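Local coordinates for protein acyl-coenzyme A oxidase 3 (PDB 5YS9) that oxidises acyl-CoA to (2E)-enoyl-CoA with FAD and molecular oxygen, releasing hydrogen peroxide in peroxisomal fatty acid beta-oxidation, at residues V399-L404 with P481-V486; L494-T498 with E512-K516. The contacts are given in a common frame with arbitrary orientation. Numbering follows the deposited sequence.

Contact 1. Residues V399-L404 with P481-V486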
ATOM      1  N   VAL A 399      16.947 -14.819 -30.501  1.00 51.54           N
ATOM      2  CA  VAL A 399      17.191 -13.637 -29.667  1.00 52.76           C
ATOM      3  C   VAL A 399      15.925 -12.800 -29.497  1.00 53.03           C
ATOM      4  O   VAL A 399      15.783 -12.113 -28.491  1.00 50.80           O
ATOM      5  CB  VAL A 399      18.320 -12.688 -30.146  1.00 49.71           C
ATOM      6  CG1 VAL A 399      19.678 -13.335 -29.984  1.00 47.78           C
ATOM      7  CG2 VAL A 399      18.067 -12.218 -31.563  1.00 53.82           C
ATOM      8  N   ASP A 400      15.043 -12.813 -30.495  1.00 53.92           N
ATOM      9  CA  ASP A 400      13.736 -12.185 -30.344  1.00 54.79           C
ATOM     10  C   ASP A 400      13.003 -12.852 -29.188  1.00 54.93           C
ATOM     11  O   ASP A 400      12.558 -12.177 -28.266  1.00 50.13           O
ATOM     12  CB  ASP A 400      12.938 -12.227 -31.651  1.00 56.16           C
ATOM     13  CG  ASP A 400      13.411 -11.175 -32.665  1.00 56.45           C
ATOM     14  OD1 ASP A 400      14.395 -10.476 -32.343  1.00 52.71           O
ATOM     15  OD2 ASP A 400      12.801 -11.036 -33.760  1.00 54.92           O
ATOM     16  N   LEU A 401      12.957 -14.177 -29.207  1.00 57.89           N
ATOM     17  CA  LEU A 401      12.423 -14.933 -28.088  1.00 60.90           C
ATOM     18  C   LEU A 401      13.180 -14.696 -26.747  1.00 57.98           C
ATOM     19  O   LEU A 401      12.552 -14.440 -25.703  1.00 49.13           O
ATOM     20  CB  LEU A 401      12.363 -16.426 -28.426  1.00 64.26           C
ATOM     21  CG  LEU A 401      11.218 -17.131 -27.685  1.00 72.66           C
ATOM     22  CD1 LEU A 401       9.923 -16.817 -28.427  1.00 77.79           C
ATOM     23  CD2 LEU A 401      11.426 -18.642 -27.525  1.00 72.00           C
ATOM     24  N   LYS A 402      14.505 -14.768 -26.762  1.00 56.18           N
ATOM     25  CA  LYS A 402      15.260 -14.481 -25.540  1.00 60.44           C
ATOM     26  C   LYS A 402      14.854 -13.094 -24.972  1.00 55.75           C
ATOM     27  O   LYS A 402      14.563 -12.985 -23.787  1.00 52.58           O
ATOM     28  CB  LYS A 402      16.789 -14.621 -25.735  1.00 68.80           C
ATOM     29  CG  LYS A 402      17.321 -16.068 -25.736  1.00 82.31           C
ATOM     30  CD  LYS A 402      17.617 -16.593 -24.322  1.00 94.47           C
ATOM     31  CE  LYS A 402      18.079 -18.051 -24.280  1.00 93.98           C
ATOM     32  NZ  LYS A 402      16.934 -19.004 -24.170  1.00 91.15           N
ATOM     33  N   GLU A 403      14.776 -12.060 -25.810  1.00 52.95           N
ATOM     34  CA  GLU A 403      14.564 -10.707 -25.304  1.00 52.68           C
ATOM     35  C   GLU A 403      13.129 -10.477 -24.847  1.00 48.08           C
ATOM     36  O   GLU A 403      12.892  -9.724 -23.909  1.00 35.23           O
ATOM     37  CB  GLU A 403      15.044  -9.646 -26.301  1.00 55.50           C
ATOM     38  CG  GLU A 403      16.551  -9.692 -26.616  1.00 55.44           C
ATOM     39  CD  GLU A 403      17.495  -9.293 -25.478  1.00 58.20           C
ATOM     40  OE1 GLU A 403      17.046  -8.957 -24.354  1.00 54.58           O
ATOM     41  OE2 GLU A 403      18.727  -9.330 -25.724  1.00 53.64           O
ATOM     42  N   LEU A 404      12.200 -11.182 -25.495  1.00 55.07           N
ATOM     43  CA  LEU A 404      10.833 -11.373 -24.991  1.00 50.01           C
ATOM     44  C   LEU A 404      10.786 -11.971 -23.574  1.00 47.42           C
ATOM     45  O   LEU A 404      10.113 -11.370 -22.784  1.00 43.43           O
ATOM     46  CB  LEU A 404       9.953 -12.170 -25.949  1.00 56.95           C
ATOM     47  CG  LEU A 404       8.852 -11.424 -26.716  1.00 65.90           C
ATOM     48  CD1 LEU A 404       7.697 -11.028 -25.811  1.00 63.90           C
ATOM     49  CD2 LEU A 404       9.387 -10.191 -27.434  1.00 71.34           C
ATOM     50  N   PRO A 481      23.778  -9.907 -32.781  1.00 53.22           N
ATOM     51  CA  PRO A 481      22.525  -9.197 -33.110  1.00 53.20           C
ATOM     52  C   PRO A 481      21.618  -8.955 -31.875  1.00 49.00           C
ATOM     53  O   PRO A 481      21.665  -9.729 -30.915  1.00 46.70           O
ATOM     54  CB  PRO A 481      21.852 -10.131 -34.126  1.00 56.50           C
ATOM     55  CG  PRO A 481      22.357 -11.492 -33.753  1.00 58.80           C
ATOM     56  CD  PRO A 481      23.779 -11.287 -33.314  1.00 56.82           C
ATOM     57  N   LEU A 482      20.859  -7.858 -31.900  1.00 46.91           N
ATOM     58  CA  LEU A 482      19.934  -7.508 -30.824  1.00 46.16           C
ATOM     59  C   LEU A 482      18.543  -8.042 -31.099  1.00 48.86           C
ATOM     60  O   LEU A 482      18.007  -7.879 -32.210  1.00 49.87           O
ATOM     61  CB  LEU A 482      19.818  -5.999 -30.644  1.00 45.04           C
ATOM     62  CG  LEU A 482      21.030  -5.276 -30.054  1.00 45.54           C
ATOM     63  CD1 LEU A 482      20.858  -3.779 -30.256  1.00 47.78           C
ATOM     64  CD2 LEU A 482      21.232  -5.587 -28.572  1.00 46.93           C
ATOM     65  N   GLY A 483      17.926  -8.609 -30.057  1.00 48.85           N
ATOM     66  CA  GLY A 483      16.525  -8.996 -30.130  1.00 46.96           C
ATOM     67  C   GLY A 483      15.645  -7.793 -30.380  1.00 44.98           C
ATOM     68  O   GLY A 483      15.976  -6.657 -30.005  1.00 47.17           O
ATOM     69  N   SER A 484      14.536  -8.061 -31.047  1.00 46.75           N
ATOM     70  CA  SER A 484      13.544  -7.067 -31.406  1.00 49.00           C
ATOM     71  C   SER A 484      13.199  -6.110 -30.239  1.00 52.13           C
ATOM     72  O   SER A 484      13.071  -4.897 -30.445  1.00 51.35           O
ATOM     73  CB  SER A 484      12.292  -7.797 -31.898  1.00 49.97           C
ATOM     74  OG  SER A 484      11.192  -6.915 -31.991  1.00 58.27           O
ATOM     75  N   SER A 485      13.084  -6.650 -29.022  1.00 49.12           N
ATOM     76  CA  SER A 485      12.689  -5.847 -27.855  1.00 51.27           C
ATOM     77  C   SER A 485      13.694  -4.795 -27.387  1.00 46.17           C
ATOM     78  O   SER A 485      13.330  -3.895 -26.678  1.00 46.01           O
ATOM     79  CB  SER A 485      12.333  -6.757 -26.665  1.00 56.38           C
ATOM     80  OG  SER A 485      11.193  -7.525 -26.949  1.00 50.55           O
ATOM     81  N   VAL A 486      14.950  -4.909 -27.781  1.00 49.69           N
ATOM     82  CA  VAL A 486      15.984  -3.950 -27.403  1.00 44.69           C
ATOM     83  C   VAL A 486      16.740  -3.422 -28.611  1.00 44.23           C
ATOM     84  O   VAL A 486      17.883  -2.987 -28.462  1.00 45.71           O
ATOM     85  CB  VAL A 486      16.969  -4.593 -26.386  1.00 46.68           C
ATOM     86  CG1 VAL A 486      16.260  -4.921 -25.076  1.00 45.87           C
ATOM     87  CG2 VAL A 486      17.630  -5.849 -26.949  1.00 45.78           C
TER
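E403 lays its side chain along the backbone of G483 and on to V486: its CG sits 3.6 Å from G483 CA, and its CD packs 3.7 Å from V486 CG2. The carboxylate itself is turned to helix 458-477, where OE2 bonds to the hydroxyl of S472. Backbones come closest one turn earlier, with the CA atoms of D400 and G483 4.2 Å apart. There is no room for a side chain at G483, since a CB would run into both E403 CG and V399 O; instead its CA rests 3.6 Å from V399 O in a CH···O contact. Right after the glycine the chain turns into a short 3-10 segment, and D400 reaches across the gap to the first amide of this turn: S484 N donates to D400 OD1 at 2.7 Å, nearly straight at 159°. This is a loop leaving helix 458-477 and folding back on helix 391-428, two helices of the C-terminal all-helical part of the acyl-CoA oxidase fold. V399 covers the approach of the loop, its CG2 4.2 Å from L482 C. At the other end S485 points at the helix, its CB 4.0 Å from E403 CB and its OG 3.3 Å from L404 CD2, while V486, which meets E403, also touches L469 of helix 458-477.

Contact 2. Residues L494-T498 with E512-K516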
ATOM      1  N   LEU A 494      20.158   8.405 -31.738  1.00 49.97           N
ATOM      2  CA  LEU A 494      19.796   8.774 -30.352  1.00 50.89           C
ATOM      3  C   LEU A 494      20.897   9.477 -29.590  1.00 53.95           C
ATOM      4  O   LEU A 494      20.602  10.166 -28.623  1.00 54.44           O
ATOM      5  CB  LEU A 494      19.381   7.525 -29.537  1.00 49.94           C
ATOM      6  CG  LEU A 494      18.158   6.703 -29.999  1.00 52.16           C
ATOM      7  CD1 LEU A 494      17.922   5.438 -29.166  1.00 48.87           C
ATOM      8  CD2 LEU A 494      16.917   7.582 -30.022  1.00 49.37           C
ATOM      9  N   GLU A 495      22.156   9.276 -29.986  1.00 58.26           N
ATOM     10  CA  GLU A 495      23.283   9.962 -29.340  1.00 62.87           C
ATOM     11  C   GLU A 495      23.071  11.483 -29.389  1.00 58.79           C
ATOM     12  O   GLU A 495      23.170  12.148 -28.380  1.00 58.13           O
ATOM     13  CB  GLU A 495      24.638   9.578 -29.976  1.00 62.81           C
ATOM     14  CG  GLU A 495      24.988   8.095 -29.840  1.00 68.09           C
ATOM     15  CD  GLU A 495      26.267   7.641 -30.568  1.00 63.03           C
ATOM     16  OE1 GLU A 495      26.653   8.170 -31.631  1.00 63.46           O
ATOM     17  OE2 GLU A 495      26.884   6.697 -30.072  1.00 65.23           O
ATOM     18  N   GLN A 496      22.736  11.995 -30.566  1.00 61.36           N
ATOM     19  CA  GLN A 496      22.606  13.433 -30.822  1.00 62.75           C
ATOM     20  C   GLN A 496      21.165  13.928 -30.583  1.00 58.41           C
ATOM     21  O   GLN A 496      20.967  15.111 -30.346  1.00 55.97           O
ATOM     22  CB  GLN A 496      22.983  13.784 -32.289  1.00 69.59           C
ATOM     23  CG  GLN A 496      24.216  13.098 -32.900  1.00 80.23           C
ATOM     24  CD  GLN A 496      25.539  13.705 -32.457  1.00 81.92           C
ATOM     25  OE1 GLN A 496      26.291  13.110 -31.675  1.00 83.45           O
ATOM     26  NE2 GLN A 496      25.832  14.890 -32.966  1.00 78.51           N
ATOM     27  N   ALA A 497      20.172  13.037 -30.686  1.00 53.04           N
ATOM     28  CA  ALA A 497      18.739  13.419 -30.655  1.00 51.06           C
ATOM     29  C   ALA A 497      18.330  14.373 -29.511  1.00 49.50           C
ATOM     30  O   ALA A 497      18.761  14.216 -28.348  1.00 50.54           O
ATOM     31  CB  ALA A 497      17.857  12.172 -30.642  1.00 45.54           C
ATOM     32  N   THR A 498      17.524  15.359 -29.863  1.00 47.18           N
ATOM     33  CA  THR A 498      16.975  16.329 -28.931  1.00 53.69           C
ATOM     34  C   THR A 498      15.601  16.693 -29.430  1.00 47.79           C
ATOM     35  O   THR A 498      15.213  16.291 -30.511  1.00 47.75           O
ATOM     36  CB  THR A 498      17.820  17.604 -28.796  1.00 54.98           C
ATOM     37  OG1 THR A 498      18.160  18.098 -30.090  1.00 55.22           O
ATOM     38  CG2 THR A 498      19.079  17.329 -28.026  1.00 54.63           C
ATOM     39  N   GLU A 512      10.589   8.452 -29.364  1.00 42.43           N
ATOM     40  CA  GLU A 512      12.017   8.663 -29.520  1.00 47.43           C
ATOM     41  C   GLU A 512      12.624   9.104 -28.180  1.00 42.61           C
ATOM     42  O   GLU A 512      13.700   8.654 -27.789  1.00 38.79           O
ATOM     43  CB  GLU A 512      12.278   9.684 -30.630  1.00 50.89           C
ATOM     44  CG  GLU A 512      13.723   9.762 -31.108  1.00 56.51           C
ATOM     45  CD  GLU A 512      14.011  11.098 -31.766  1.00 58.72           C
ATOM     46  OE1 GLU A 512      14.651  11.976 -31.162  1.00 63.49           O
ATOM     47  OE2 GLU A 512      13.543  11.303 -32.892  1.00 58.09           O
ATOM     48  N   ALA A 513      11.900   9.951 -27.473  1.00 42.40           N
ATOM     49  CA  ALA A 513      12.372  10.454 -26.189  1.00 46.29           C
ATOM     50  C   ALA A 513      12.534   9.343 -25.110  1.00 42.94           C
ATOM     51  O   ALA A 513      13.450   9.404 -24.313  1.00 38.14           O
ATOM     52  CB  ALA A 513      11.441  11.561 -25.700  1.00 47.24           C
ATOM     53  N   TRP A 514      11.645   8.343 -25.107  1.00 39.59           N
ATOM     54  CA  TRP A 514      11.797   7.154 -24.236  1.00 38.34           C
ATOM     55  C   TRP A 514      12.915   6.204 -24.704  1.00 37.89           C
ATOM     56  O   TRP A 514      13.582   5.550 -23.872  1.00 35.38           O
ATOM     57  CB  TRP A 514      10.449   6.403 -24.048  1.00 37.67           C
ATOM     58  CG  TRP A 514       9.631   7.100 -23.056  1.00 38.99           C
ATOM     59  CD1 TRP A 514       8.546   7.896 -23.289  1.00 38.92           C
ATOM     60  CD2 TRP A 514       9.888   7.161 -21.648  1.00 38.66           C
ATOM     61  NE1 TRP A 514       8.108   8.445 -22.095  1.00 39.63           N
ATOM     62  CE2 TRP A 514       8.910   8.010 -21.077  1.00 37.29           C
ATOM     63  CE3 TRP A 514      10.863   6.584 -20.809  1.00 38.04           C
ATOM     64  CZ2 TRP A 514       8.859   8.281 -19.695  1.00 37.63           C
ATOM     65  CZ3 TRP A 514      10.807   6.832 -19.440  1.00 35.74           C
ATOM     66  CH2 TRP A 514       9.814   7.695 -18.894  1.00 36.55           C
ATOM     67  N   GLU A 515      13.106   6.114 -26.021  1.00 35.43           N
ATOM     68  CA  GLU A 515      14.253   5.395 -26.580  1.00 36.60           C
ATOM     69  C   GLU A 515      15.545   6.081 -26.188  1.00 36.63           C
ATOM     70  O   GLU A 515      16.522   5.399 -25.817  1.00 39.17           O
ATOM     71  CB  GLU A 515      14.127   5.209 -28.108  1.00 37.06           C
ATOM     72  CG  GLU A 515      12.963   4.298 -28.516  1.00 36.46           C
ATOM     73  CD  GLU A 515      12.868   4.052 -30.025  1.00 42.39           C
ATOM     74  OE1 GLU A 515      13.565   4.733 -30.820  1.00 49.69           O
ATOM     75  OE2 GLU A 515      12.098   3.155 -30.441  1.00 42.60           O
ATOM     76  N   LYS A 516      15.561   7.415 -26.191  1.00 37.65           N
ATOM     77  CA  LYS A 516      16.773   8.085 -25.805  1.00 41.35           C
ATOM     78  C   LYS A 516      17.184   7.785 -24.362  1.00 39.24           C
ATOM     79  O   LYS A 516      18.302   7.425 -24.103  1.00 38.40           O
ATOM     80  CB  LYS A 516      16.703   9.608 -25.976  1.00 47.10           C
ATOM     81  CG  LYS A 516      18.122  10.174 -26.128  1.00 46.99           C
ATOM     82  CD  LYS A 516      18.293  11.597 -25.679  1.00 46.97           C
ATOM     83  CE  LYS A 516      19.756  12.023 -25.702  1.00 47.81           C
ATOM     84  NZ  LYS A 516      20.242  12.438 -27.042  1.00 46.43           N
TER
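E512, the first residue of the helical segment, starts out sideways from the loop, but its extended side chain comes back to it: CG lies 4.0 Å from L494 CD2, and OE1 approaches A497 CB at 3.3 Å. Its other carboxylate oxygen, OE2, makes a salt bridge with R502, whose guanidinium also bonds to T498 O, so R502 holds both E512 and the loop at T498. A513 and W514 follow on the part of the helix that does not meet 494-498; W514 is buried among helices 547-573 and 579-596, with its ring edge-to-face against F601. With E515 the helix returns to the loop. L494 CD1 settles 3.6 Å from E515 O and 3.9 Å from E515 CB, so this leucine spans the turn of helix between E512 and E515. K516 closes the segment, one turn on from E512, to whose O its own N is bonded at 2.7 Å. The lysine reaches across to the bend of the loop, where NZ donates to L494 O at 2.8 Å and A497 O at 2.7 Å, with a weak third bond to E495 O at 3.2 Å. Residues 494-496 have helical backbone angles without regular helical bonds, and the chain then leaves helical angles at A497. Within the two segments the ammonium charge is met by backbone carbonyls, and the K516 side chain also touches E604 of helix 598-604; the lysine thus reads the path of the main chain, not the side chains of L494, E495 and A497.

In the fold
Both contacts involve the long connection between helices 458-477 and 507-534, at successive points along it. Contact 1 sets its beginning against helix 391-428, part of the C-alpha1 domain; contact 2 sets its later part against helix 507-534, the helix it leads into. Their centres are 20 Å apart, with nearest atoms about 8 Å apart. Each is partly buried, but the centre of contact 2 lies farther from the centre of the chain, about 31 Å against about 24 Å for the centre of contact 1. The polar roles are reversed: in contact 1 a helix carboxylate accepts from a loop amide, whereas in contact 2 a helix ammonium donates to loop carbonyls.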